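Local coordinates for pantothenate synthetase (Francisella tularensis subsp. tularensis, PDB 3N8H), which probably condenses pantoate with beta-alanine to form pantothenate, using ATP and passing through a pantoyl-adenylate intermediate, at residues L35-G38 / H39-L42; Q179-P182 / S183-L187; K204-E207 / I208-Q211; A244-G248 / K249-I253. One frame throughout, in Å; residues are numbered along the deposited sequence.

Contact 1: residues L35-G38 / H39-L42; sequences LHNG and HISL. With AMP (adenosine monophosphate), chain D.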
loop_
_atom_site.group_PDB
_atom_site.type_symbol
_atom_site.label_atom_id
_atom_site.label_comp_id
_atom_site.label_asym_id
_atom_site.label_seq_id
_atom_site.Cartn_x
_atom_site.Cartn_y
_atom_site.Cartn_z
ATOM N N LEU A 35 0.230 12.235 -25.082
ATOM C CA LEU A 35 -0.479 11.073 -25.598
ATOM C C LEU A 35 -0.135 10.691 -27.037
ATOM O O LEU A 35 -0.129 11.516 -27.938
ATOM C CB LEU A 35 -1.980 11.317 -25.506
ATOM C CG LEU A 35 -2.479 11.594 -24.099
ATOM C CD1 LEU A 35 -3.953 12.001 -24.130
ATOM C CD2 LEU A 35 -2.258 10.370 -23.232
ATOM N N HIS A 36 0.117 9.412 -27.250
ATOM C CA HIS A 36 0.370 8.924 -28.577
ATOM C C HIS A 36 -0.596 7.777 -28.925
ATOM O O HIS A 36 -1.487 7.402 -28.139
ATOM C CB HIS A 36 1.816 8.469 -28.673
ATOM C CG HIS A 36 2.209 7.517 -27.589
ATOM N ND1 HIS A 36 1.681 6.245 -27.490
ATOM C CD2 HIS A 36 3.072 7.651 -26.552
ATOM C CE1 HIS A 36 2.210 5.636 -26.444
ATOM N NE2 HIS A 36 3.061 6.465 -25.858
ATOM N N ASN A 37 -0.439 7.258 -30.137
ATOM C CA ASN A 37 -1.295 6.191 -30.625
ATOM C C ASN A 37 -1.301 4.957 -29.715
ATOM O O ASN A 37 -2.290 4.208 -29.673
ATOM C CB ASN A 37 -0.936 5.848 -32.074
ATOM C CG ASN A 37 -1.485 6.864 -33.066
ATOM O OD1 ASN A 37 -2.368 7.650 -32.740
ATOM N ND2 ASN A 37 -0.977 6.835 -34.288
ATOM N N GLY A 38 -0.210 4.752 -28.979
ATOM C CA GLY A 38 -0.180 3.723 -27.955
ATOM C C GLY A 38 -1.303 3.989 -26.967
ATOM O O GLY A 38 -2.199 3.162 -26.768
ATOM N N HIS A 39 -1.276 5.163 -26.351
ATOM C CA HIS A 39 -2.332 5.516 -25.408
ATOM C C HIS A 39 -3.697 5.468 -26.071
ATOM O O HIS A 39 -4.699 5.063 -25.464
ATOM C CB HIS A 39 -2.130 6.919 -24.851
ATOM C CG HIS A 39 -0.829 7.114 -24.136
ATOM N ND1 HIS A 39 0.148 7.973 -24.598
ATOM C CD2 HIS A 39 -0.349 6.576 -22.986
ATOM C CE1 HIS A 39 1.170 7.960 -23.756
ATOM N NE2 HIS A 39 0.891 7.126 -22.770
ATOM N N ILE A 40 -3.750 5.920 -27.318
ATOM C CA ILE A 40 -5.030 6.043 -27.979
ATOM C C ILE A 40 -5.690 4.673 -28.159
ATOM O O ILE A 40 -6.914 4.548 -28.058
ATOM C CB ILE A 40 -4.881 6.750 -29.324
ATOM C CG1 ILE A 40 -4.514 8.223 -29.094
ATOM C CG2 ILE A 40 -6.168 6.639 -30.131
ATOM C CD1 ILE A 40 -4.263 9.007 -30.411
ATOM N N SER A 41 -4.870 3.633 -28.362
ATOM C CA SER A 41 -5.442 2.313 -28.589
ATOM C C SER A 41 -6.069 1.832 -27.301
ATOM O O SER A 41 -7.128 1.206 -27.317
ATOM C CB SER A 41 -4.404 1.318 -29.106
ATOM O OG SER A 41 -3.381 1.120 -28.154
ATOM N N LEU A 42 -5.427 2.132 -26.174
ATOM C CA LEU A 42 -6.003 1.750 -24.883
ATOM C C LEU A 42 -7.342 2.462 -24.665
ATOM O O LEU A 42 -8.336 1.860 -24.224
ATOM C CB LEU A 42 -5.052 2.040 -23.729
ATOM C CG LEU A 42 -4.009 0.971 -23.342
ATOM C CD1 LEU A 42 -3.184 0.510 -24.532
ATOM C CD2 LEU A 42 -3.093 1.497 -22.256
HETATM P P AMP D . 2.948 5.887 -19.880
HETATM O O1P AMP D . 2.113 7.132 -20.163
HETATM O O2P AMP D . 4.119 5.650 -20.784
HETATM O O3P AMP D . 3.284 5.724 -18.442
HETATM O "O5'" AMP D . 1.962 4.690 -20.355
HETATM C "C5'" AMP D . 0.582 4.640 -19.992
HETATM C "C4'" AMP D . -0.026 3.333 -20.436
HETATM O "O4'" AMP D . 0.070 3.238 -21.893
HETATM C "C3'" AMP D . 0.670 2.085 -19.864
HETATM O "O3'" AMP D . -0.298 1.043 -19.654
HETATM C "C2'" AMP D . 1.606 1.694 -21.001
HETATM O "O2'" AMP D . 2.047 0.346 -21.010
HETATM C "C1'" AMP D . 0.754 2.038 -22.221
HETATM N N9 AMP D . 1.556 2.189 -23.441
HETATM C C8 AMP D . 2.658 2.962 -23.576
HETATM N N7 AMP D . 3.177 2.836 -24.830
HETATM C C5 AMP D . 2.408 1.943 -25.502
HETATM C C6 AMP D . 2.405 1.362 -26.861
HETATM N N6 AMP D . 3.364 1.716 -27.733
HETATM N N1 AMP D . 1.445 0.480 -27.194
HETATM C C2 AMP D . 0.509 0.121 -26.284
HETATM N N3 AMP D . 0.440 0.613 -25.028
HETATM C C4 AMP D . 1.348 1.520 -24.583
#

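Contact 2: residues Q179-P182 / S183-L187; sequences QRQP and SGLPL. With AMP (adenosine monophosphate), chain D.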
loop_
_atom_site.group_PDB
_atom_site.type_symbol
_atom_site.label_atom_id
_atom_site.label_comp_id
_atom_site.label_asym_id
_atom_site.label_seq_id
_atom_site.Cartn_x
_atom_site.Cartn_y
_atom_site.Cartn_z
ATOM N N GLN A 179 1.605 -0.880 -29.625
ATOM C CA GLN A 179 1.506 -0.203 -30.900
ATOM C C GLN A 179 2.900 0.216 -31.356
ATOM O O GLN A 179 3.692 0.713 -30.553
ATOM C CB GLN A 179 0.592 1.025 -30.806
ATOM C CG GLN A 179 -0.825 0.699 -30.362
ATOM C CD GLN A 179 -1.452 -0.374 -31.240
ATOM O OE1 GLN A 179 -1.747 -0.138 -32.398
ATOM N NE2 GLN A 179 -1.609 -1.570 -30.696
ATOM N N ARG A 180 3.162 0.055 -32.658
ATOM C CA ARG A 180 4.493 0.243 -33.222
ATOM C C ARG A 180 4.507 1.163 -34.457
ATOM O O ARG A 180 3.515 1.232 -35.215
ATOM C CB ARG A 180 5.088 -1.135 -33.580
ATOM C CG ARG A 180 5.224 -2.081 -32.377
ATOM C CD ARG A 180 5.817 -3.470 -32.698
ATOM N NE ARG A 180 5.879 -4.284 -31.471
ATOM C CZ ARG A 180 6.847 -4.184 -30.561
ATOM N NH1 ARG A 180 7.859 -3.330 -30.763
ATOM N NH2 ARG A 180 6.824 -4.942 -29.459
ATOM N N GLN A 181 5.631 1.870 -34.646
ATOM C CA GLN A 181 5.981 2.491 -35.933
ATOM C C GLN A 181 6.195 1.448 -37.033
ATOM O O GLN A 181 6.486 0.283 -36.748
ATOM C CB GLN A 181 7.295 3.280 -35.830
ATOM C CG GLN A 181 7.273 4.439 -34.896
ATOM C CD GLN A 181 6.336 5.553 -35.367
ATOM O OE1 GLN A 181 5.717 5.450 -36.426
ATOM N NE2 GLN A 181 6.235 6.625 -34.576
ATOM N N PRO A 182 6.133 1.878 -38.307
ATOM C CA PRO A 182 6.323 0.891 -39.361
ATOM C C PRO A 182 7.610 0.045 -39.216
ATOM O O PRO A 182 7.617 -1.135 -39.580
ATOM C CB PRO A 182 6.319 1.742 -40.635
ATOM C CG PRO A 182 5.356 2.858 -40.298
ATOM C CD PRO A 182 5.594 3.153 -38.828
ATOM N N SER A 183 8.667 0.641 -38.660
ATOM C CA SER A 183 9.943 -0.050 -38.463
ATOM C C SER A 183 9.847 -1.133 -37.395
ATOM O O SER A 183 10.659 -2.045 -37.365
ATOM C CB SER A 183 11.050 0.953 -38.072
ATOM O OG SER A 183 10.773 1.537 -36.807
ATOM N N GLY A 184 8.851 -1.023 -36.514
ATOM C CA GLY A 184 8.735 -1.907 -35.365
ATOM C C GLY A 184 8.967 -1.182 -34.041
ATOM O O GLY A 184 8.548 -1.655 -32.997
ATOM N N LEU A 185 9.652 -0.040 -34.087
ATOM C CA LEU A 185 9.844 0.800 -32.905
ATOM C C LEU A 185 8.531 1.100 -32.173
ATOM O O LEU A 185 7.622 1.711 -32.744
ATOM C CB LEU A 185 10.531 2.120 -33.323
ATOM C CG LEU A 185 10.820 3.187 -32.269
ATOM C CD1 LEU A 185 11.853 2.684 -31.254
ATOM C CD2 LEU A 185 11.290 4.469 -32.946
ATOM N N PRO A 186 8.439 0.686 -30.900
ATOM C CA PRO A 186 7.270 0.951 -30.076
ATOM C C PRO A 186 6.991 2.445 -29.985
ATOM O O PRO A 186 7.917 3.256 -29.881
ATOM C CB PRO A 186 7.696 0.467 -28.683
ATOM C CG PRO A 186 8.811 -0.430 -28.895
ATOM C CD PRO A 186 9.498 -0.019 -30.153
ATOM N N LEU A 187 5.719 2.813 -30.008
ATOM C CA LEU A 187 5.349 4.187 -29.667
ATOM C C LEU A 187 5.599 4.442 -28.173
ATOM O O LEU A 187 5.306 3.588 -27.323
ATOM C CB LEU A 187 3.895 4.448 -30.047
ATOM C CG LEU A 187 3.706 4.307 -31.557
ATOM C CD1 LEU A 187 2.233 4.328 -31.891
ATOM C CD2 LEU A 187 4.476 5.429 -32.261
HETATM P P AMP D . 2.948 5.887 -19.880
HETATM O O1P AMP D . 2.113 7.132 -20.163
HETATM O O2P AMP D . 4.119 5.650 -20.784
HETATM O O3P AMP D . 3.284 5.724 -18.442
HETATM O "O5'" AMP D . 1.962 4.690 -20.355
HETATM C "C5'" AMP D . 0.582 4.640 -19.992
HETATM C "C4'" AMP D . -0.026 3.333 -20.436
HETATM O "O4'" AMP D . 0.070 3.238 -21.893
HETATM C "C3'" AMP D . 0.670 2.085 -19.864
HETATM O "O3'" AMP D . -0.298 1.043 -19.654
HETATM C "C2'" AMP D . 1.606 1.694 -21.001
HETATM O "O2'" AMP D . 2.047 0.346 -21.010
HETATM C "C1'" AMP D . 0.754 2.038 -22.221
HETATM N N9 AMP D . 1.556 2.189 -23.441
HETATM C C8 AMP D . 2.658 2.962 -23.576
HETATM N N7 AMP D . 3.177 2.836 -24.830
HETATM C C5 AMP D . 2.408 1.943 -25.502
HETATM C C6 AMP D . 2.405 1.362 -26.861
HETATM N N6 AMP D . 3.364 1.716 -27.733
HETATM N N1 AMP D . 1.445 0.480 -27.194
HETATM C C2 AMP D . 0.509 0.121 -26.284
HETATM N N3 AMP D . 0.440 0.613 -25.028
HETATM C C4 AMP D . 1.348 1.520 -24.583
#

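Contact 3: residues K204-E207 / I208-Q211; sequences KIYE and ILRQ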
loop_
_atom_site.group_PDB
_atom_site.type_symbol
_atom_site.label_atom_id
_atom_site.label_comp_id
_atom_site.label_asym_id
_atom_site.label_seq_id
_atom_site.Cartn_x
_atom_site.Cartn_y
_atom_site.Cartn_z
ATOM N N LYS A 204 17.087 1.889 -37.355
ATOM C CA LYS A 204 18.145 0.913 -37.602
ATOM C C LYS A 204 18.172 -0.213 -36.562
ATOM O O LYS A 204 18.376 -1.369 -36.904
ATOM C CB LYS A 204 19.523 1.583 -37.674
ATOM C CG LYS A 204 19.785 2.336 -38.969
ATOM C CD LYS A 204 21.177 2.974 -38.992
ATOM C CE LYS A 204 21.298 4.091 -37.959
ATOM N NZ LYS A 204 22.531 4.897 -38.141
ATOM N N ILE A 205 18.000 0.133 -35.296
ATOM C CA ILE A 205 17.920 -0.873 -34.250
ATOM C C ILE A 205 16.822 -1.899 -34.588
ATOM O O ILE A 205 17.026 -3.112 -34.459
ATOM C CB ILE A 205 17.621 -0.238 -32.867
ATOM C CG1 ILE A 205 18.820 0.571 -32.358
ATOM C CG2 ILE A 205 17.215 -1.316 -31.838
ATOM C CD1 ILE A 205 18.538 1.312 -31.049
ATOM N N TYR A 206 15.656 -1.406 -35.015
ATOM C CA TYR A 206 14.530 -2.289 -35.283
ATOM C C TYR A 206 14.623 -3.036 -36.620
ATOM O O TYR A 206 13.965 -4.065 -36.813
ATOM C CB TYR A 206 13.199 -1.570 -35.073
ATOM C CG TYR A 206 12.865 -1.604 -33.618
ATOM C CD1 TYR A 206 11.987 -2.554 -33.104
ATOM C CD2 TYR A 206 13.511 -0.753 -32.731
ATOM C CE1 TYR A 206 11.725 -2.614 -31.740
ATOM C CE2 TYR A 206 13.265 -0.813 -31.378
ATOM C CZ TYR A 206 12.372 -1.747 -30.892
ATOM O OH TYR A 206 12.150 -1.785 -29.546
ATOM N N GLU A 207 15.470 -2.535 -37.513
ATOM C CA GLU A 207 15.746 -3.222 -38.758
ATOM C C GLU A 207 16.604 -4.427 -38.403
ATOM O O GLU A 207 16.471 -5.500 -38.976
ATOM C CB GLU A 207 16.495 -2.282 -39.702
ATOM C CG GLU A 207 16.612 -2.760 -41.138
ATOM C CD GLU A 207 17.213 -1.694 -42.055
ATOM O OE1 GLU A 207 18.188 -2.012 -42.775
ATOM O OE2 GLU A 207 16.711 -0.542 -42.051
ATOM N N ILE A 208 17.469 -4.232 -37.420
ATOM C CA ILE A 208 18.333 -5.297 -36.910
ATOM C C ILE A 208 17.527 -6.339 -36.145
ATOM O O ILE A 208 17.679 -7.539 -36.351
ATOM C CB ILE A 208 19.422 -4.700 -35.996
ATOM C CG1 ILE A 208 20.408 -3.860 -36.824
ATOM C CG2 ILE A 208 20.138 -5.787 -35.203
ATOM C CD1 ILE A 208 21.397 -3.088 -35.996
ATOM N N LEU A 209 16.671 -5.873 -35.254
ATOM C CA LEU A 209 15.879 -6.785 -34.448
ATOM C C LEU A 209 15.010 -7.687 -35.322
ATOM O O LEU A 209 14.922 -8.884 -35.088
ATOM C CB LEU A 209 15.029 -6.004 -33.434
ATOM C CG LEU A 209 15.818 -5.345 -32.281
ATOM C CD1 LEU A 209 14.932 -4.373 -31.464
ATOM C CD2 LEU A 209 16.489 -6.410 -31.385
ATOM N N ARG A 210 14.384 -7.108 -36.342
ATOM C CA ARG A 210 13.486 -7.862 -37.228
ATOM C C ARG A 210 14.158 -8.987 -38.006
ATOM O O ARG A 210 13.514 -9.970 -38.350
ATOM C CB ARG A 210 12.775 -6.920 -38.194
ATOM C CG ARG A 210 11.518 -6.388 -37.595
ATOM C CD ARG A 210 10.682 -5.624 -38.589
ATOM N NE ARG A 210 9.425 -5.266 -37.945
ATOM C CZ ARG A 210 8.593 -4.336 -38.389
ATOM N NH1 ARG A 210 8.873 -3.665 -39.498
ATOM N NH2 ARG A 210 7.475 -4.093 -37.718
ATOM N N GLN A 211 15.444 -8.830 -38.292
ATOM C CA GLN A 211 16.229 -9.868 -38.951
ATOM C C GLN A 211 16.896 -10.867 -37.998
ATOM O O GLN A 211 17.622 -11.744 -38.447
ATOM C CB GLN A 211 17.330 -9.224 -39.802
ATOM C CG GLN A 211 16.837 -8.172 -40.774
ATOM C CD GLN A 211 17.980 -7.461 -41.471
ATOM O OE1 GLN A 211 19.128 -7.532 -41.031
ATOM N NE2 GLN A 211 17.671 -6.771 -42.563
#

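Contact 4: residues A244-G248 / K249-I253; sequences AFYIG and KVRLI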
loop_
_atom_site.group_PDB
_atom_site.type_symbol
_atom_site.label_atom_id
_atom_site.label_comp_id
_atom_site.label_asym_id
_atom_site.label_seq_id
_atom_site.Cartn_x
_atom_site.Cartn_y
_atom_site.Cartn_z
ATOM N N ALA A 244 16.148 -2.770 -23.280
ATOM C CA ALA A 244 16.090 -1.343 -23.002
ATOM C C ALA A 244 17.404 -0.781 -23.516
ATOM O O ALA A 244 18.462 -1.453 -23.447
ATOM C CB ALA A 244 15.978 -1.078 -21.485
ATOM N N PHE A 245 17.346 0.443 -24.015
ATOM C CA PHE A 245 18.543 1.094 -24.563
ATOM C C PHE A 245 18.378 2.597 -24.501
ATOM O O PHE A 245 17.254 3.096 -24.387
ATOM C CB PHE A 245 18.766 0.669 -26.013
ATOM C CG PHE A 245 17.593 0.944 -26.906
ATOM C CD1 PHE A 245 17.497 2.145 -27.596
ATOM C CD2 PHE A 245 16.572 0.003 -27.046
ATOM C CE1 PHE A 245 16.411 2.414 -28.418
ATOM C CE2 PHE A 245 15.472 0.262 -27.868
ATOM C CZ PHE A 245 15.391 1.470 -28.555
ATOM N N TYR A 246 19.500 3.314 -24.574
ATOM C CA TYR A 246 19.490 4.760 -24.653
ATOM C C TYR A 246 19.835 5.160 -26.083
ATOM O O TYR A 246 20.666 4.523 -26.722
ATOM C CB TYR A 246 20.544 5.377 -23.720
ATOM C CG TYR A 246 20.100 5.628 -22.295
ATOM C CD1 TYR A 246 19.432 6.797 -21.952
ATOM C CD2 TYR A 246 20.355 4.696 -21.289
ATOM C CE1 TYR A 246 19.033 7.031 -20.644
ATOM C CE2 TYR A 246 19.947 4.914 -19.980
ATOM C CZ TYR A 246 19.292 6.080 -19.665
ATOM O OH TYR A 246 18.888 6.303 -18.366
ATOM N N ILE A 247 19.182 6.209 -26.592
ATOM C CA ILE A 247 19.722 6.934 -27.739
ATOM C C ILE A 247 19.887 8.363 -27.240
ATOM O O ILE A 247 18.900 9.013 -26.842
ATOM C CB ILE A 247 18.827 6.874 -29.013
ATOM C CG1 ILE A 247 18.503 5.426 -29.373
ATOM C CG2 ILE A 247 19.530 7.562 -30.201
ATOM C CD1 ILE A 247 17.534 5.292 -30.519
ATOM N N GLY A 248 21.127 8.840 -27.211
ATOM C CA GLY A 248 21.419 10.065 -26.482
ATOM C C GLY A 248 20.964 9.913 -25.035
ATOM O O GLY A 248 21.373 8.975 -24.338
ATOM N N LYS A 249 20.110 10.832 -24.581
ATOM C CA LYS A 249 19.616 10.813 -23.198
ATOM C C LYS A 249 18.241 10.180 -23.075
ATOM O O LYS A 249 17.619 10.218 -22.002
ATOM C CB LYS A 249 19.549 12.227 -22.614
ATOM C CG LYS A 249 20.864 12.758 -22.067
ATOM C CD LYS A 249 21.623 13.563 -23.099
ATOM C CE LYS A 249 22.901 14.141 -22.492
ATOM N NZ LYS A 249 23.617 15.079 -23.413
ATOM N N VAL A 250 17.766 9.591 -24.170
ATOM C CA VAL A 250 16.406 9.064 -24.213
ATOM C C VAL A 250 16.434 7.572 -23.964
ATOM O O VAL A 250 17.060 6.830 -24.716
ATOM C CB VAL A 250 15.696 9.375 -25.580
ATOM C CG1 VAL A 250 14.266 8.786 -25.610
ATOM C CG2 VAL A 250 15.665 10.861 -25.825
ATOM N N ARG A 251 15.748 7.128 -22.908
ATOM C CA ARG A 251 15.773 5.715 -22.567
ATOM C C ARG A 251 14.474 5.054 -23.031
ATOM O O ARG A 251 13.398 5.427 -22.572
ATOM C CB ARG A 251 15.969 5.510 -21.064
ATOM C CG ARG A 251 16.264 4.069 -20.647
ATOM C CD ARG A 251 16.257 3.929 -19.102
ATOM N NE ARG A 251 16.471 2.541 -18.735
ATOM C CZ ARG A 251 15.494 1.641 -18.610
ATOM N NH1 ARG A 251 14.242 2.008 -18.774
ATOM N NH2 ARG A 251 15.775 0.381 -18.301
ATOM N N LEU A 252 14.589 4.095 -23.948
ATOM C CA LEU A 252 13.432 3.346 -24.467
ATOM C C LEU A 252 13.492 1.857 -24.116
ATOM O O LEU A 252 14.583 1.301 -23.983
ATOM C CB LEU A 252 13.368 3.475 -25.982
ATOM C CG LEU A 252 13.257 4.912 -26.507
ATOM C CD1 LEU A 252 13.114 4.877 -28.016
ATOM C CD2 LEU A 252 12.091 5.663 -25.818
ATOM N N ILE A 253 12.316 1.224 -23.971
ATOM C CA ILE A 253 12.233 -0.196 -23.647
ATOM C C ILE A 253 11.271 -0.874 -24.596
ATOM O O ILE A 253 10.440 -0.218 -25.259
ATOM C CB ILE A 253 11.780 -0.465 -22.172
ATOM C CG1 ILE A 253 10.241 -0.458 -22.015
ATOM C CG2 ILE A 253 12.443 0.514 -21.213
ATOM C CD1 ILE A 253 9.750 -0.696 -20.583
#

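Contact 1: residues L35-G38 / H39-L42
His-39 leaves the first turn of helix 37-49 and sends its ring between Leu-35 and His-36 toward the nucleotide. Its CB rests against the carbonyl oxygen of His-36. With chi1 at -59°, CG turns away from the carbonyl carbon, and Leu-35 CD2 lies over one ring face, off-centre, 3.9 Å from the ring centroid of His-39. On the opposite face the His-36 ring stacks, the two centroids 3.9 Å apart and the planes inclined by 30°. ND1 of His-39 takes the N-H of His-36 in its ring plane at 3.0 Å. This is the bond of a capping box, from the N-cap residue to the side chain three positions on; separately, His-36 ND1 accepts weakly from Gly-38 N. Residues 36-39, His-Asn-Gly-His, form the HIGH-type motif of this nucleotidyl-transferase-like fold, set at the start of the helix of a beta-alpha-beta unit, after strand 26-31. Farther out, CD2 of His-39 lies beside the ribose, 3.5 Å from AMP O4', while CE1 meets His-36 NE2. At the tip, NE2 donates to AMP O1P at 2.9 Å; His-39 is the predicted proton donor. His-36 brings its ring edge to the adenine, CE1 3.4 Å from AMP N7. Past the motif, Ser-41 OG donates to Gly-38 O, 2.7 Å away, while Leu-42 CD2 touches AMP O4' at 3.6 Å.

Contact 2: residues Q179-P182 / S183-L187
Gln-179 and Leu-187, joined through Leu-187 N to Gln-179 O (3.0 Å), form the end of a hairpin-like loop that reads the adenine edge of AMP. The loop reverses through a type I turn from Gln-181 to Gly-184 and has a single bridge between Arg-180 and Pro-186. Gln-179 N donates to AMP N1 at 2.8 Å, and AMP N6 donates both to Gln-179 O and, at 2.7 Å, to Leu-187 O, which also accepts from Lys-152 NZ. Within this loop the base is read through backbone atoms, N1 as acceptor and N6 as donor, as suits adenine. Gln-179 O accepts two N-H groups, one from the base and one from Leu-187, which ties the ligand to the pairing of the two arms. Beyond this shell, Gln-181 N donates to Leu-185 O, and Gly-184 N closes the turn on Gln-181 O from above that carbonyl's plane. Leu-187 CD1 packs on Gln-179 CB, 3.8 Å apart. Arg-180, extended from CG to NE, passes along Gly-184; its guanidinium also forms a salt bridge with Asp-254 of strand 250-257. Its NH1 lies 2.9 Å from Gly-184 O, nearly along the C=O axis, with that oxygen in the guanidinium plane.

Contact 3: residues K204-E207 / I208-Q211
Leu-209 turns CG away from its carbonyl carbon (chi1 -71°) and keeps an extended chi2 of 169°, which carries CD1 back along the helix to Tyr-206. The tyrosine ring, set by a chi1 of -83°, presents one face to this methyl. CD1 of Leu-209 sits over the middle of that face, 3.6 Å from the ring centroid of Tyr-206 and close to the ring normal, in a CH-pi contact. In the conformer of Ile-205 described here, the same methyl meets Ile-205 CG2 at 3.8 Å, the two aliphatic side chains lying side by side. Ile-208 CG1 rests against Lys-204 O, while Gln-211 CG approaches Glu-207 O at 3.2 Å. Backbone bonds hold the spacing: Leu-209 N donates to Ile-205 O at 2.9 Å, and Arg-210 N reaches Tyr-206 O from above the carbonyl plane. Tyr-206 OH is hydrogen-bonded to Asp-254, and Arg-210 NH1 to Pro-182 O. Ile-205, in that conformer, touches Phe-245 and Ile-247 of strand 240-247, whereas Leu-209 and Ile-208 meet helix 217-225. The arrangement is that of i to i+3 and i to i+4 packing near the C-terminal end of an alpha-helix, here helix 196-210 against the antiparallel sheet.

Contact 4: residues A244-G248 / K249-I253
Leu-252 O accepts the N-H of Phe-245 at 2.9 Å, nearly in line with its carbonyl bond, and is also approached by the CA-H of Ala-244, with Ala-244 CA 3.2 Å from that oxygen. The return bond, Leu-252 N to Phe-245 O, is just as short. Nearer the turn, Ile-247 and Val-250 exchange a second pair of backbone bonds, the one from Val-250 N coming in above the carbonyl plane of Ile-247. Strands 240-247 and 250-257 thus form a tight antiparallel beta hairpin, closed by a type II' turn in which Gly-248 takes the positive phi of 56°. On the face carrying Tyr-246 and Arg-251, a non-hydrogen-bonded pair, Arg-251 CB lies over the tyrosine ring 3.7 Å from its centroid. In the conformer described, with CG anti to the backbone N (chi1 -169°) and the chain extended to NE, Arg-251 runs across the ring, CD passing Tyr-246 OH at 3.6 Å. Ala-244 CB then lies over one face of its guanidinium, 3.5 Å from Arg-251 NH2; NH1 forms a salt bridge with Glu-120, and NE bonds to Gln-232 of strand 230-237, on the far side of strand 240-247. On the other face Phe-245 offers its ring to Leu-252: CB of the leucine lies 3.8 Å from CZ of Phe-245.

Along the chain the contacts follow in series. Contact 1 starts the helix after strand 26-31 of the parallel sheet, and contact 2 lies in the loop between strand 172-176 and helix 196-210. They touch, with centres about 12 Å apart, and both meet AMP: contact 1 along its phosphate, ribose and base, contact 2 at the N1/N6 edge. Contact 3, near the end of helix 196-210, has its centre about 11 Å from that of contact 2, met by Tyr-206 and Arg-210, and about 15 Å from that of contact 4, met by Ile-205 and Tyr-206. Contact 4 belongs to the three-stranded antiparallel sheet. Helix 196-210 and this hairpin thus back the adenine loop; neither contact 3 nor contact 4 touches contact 1.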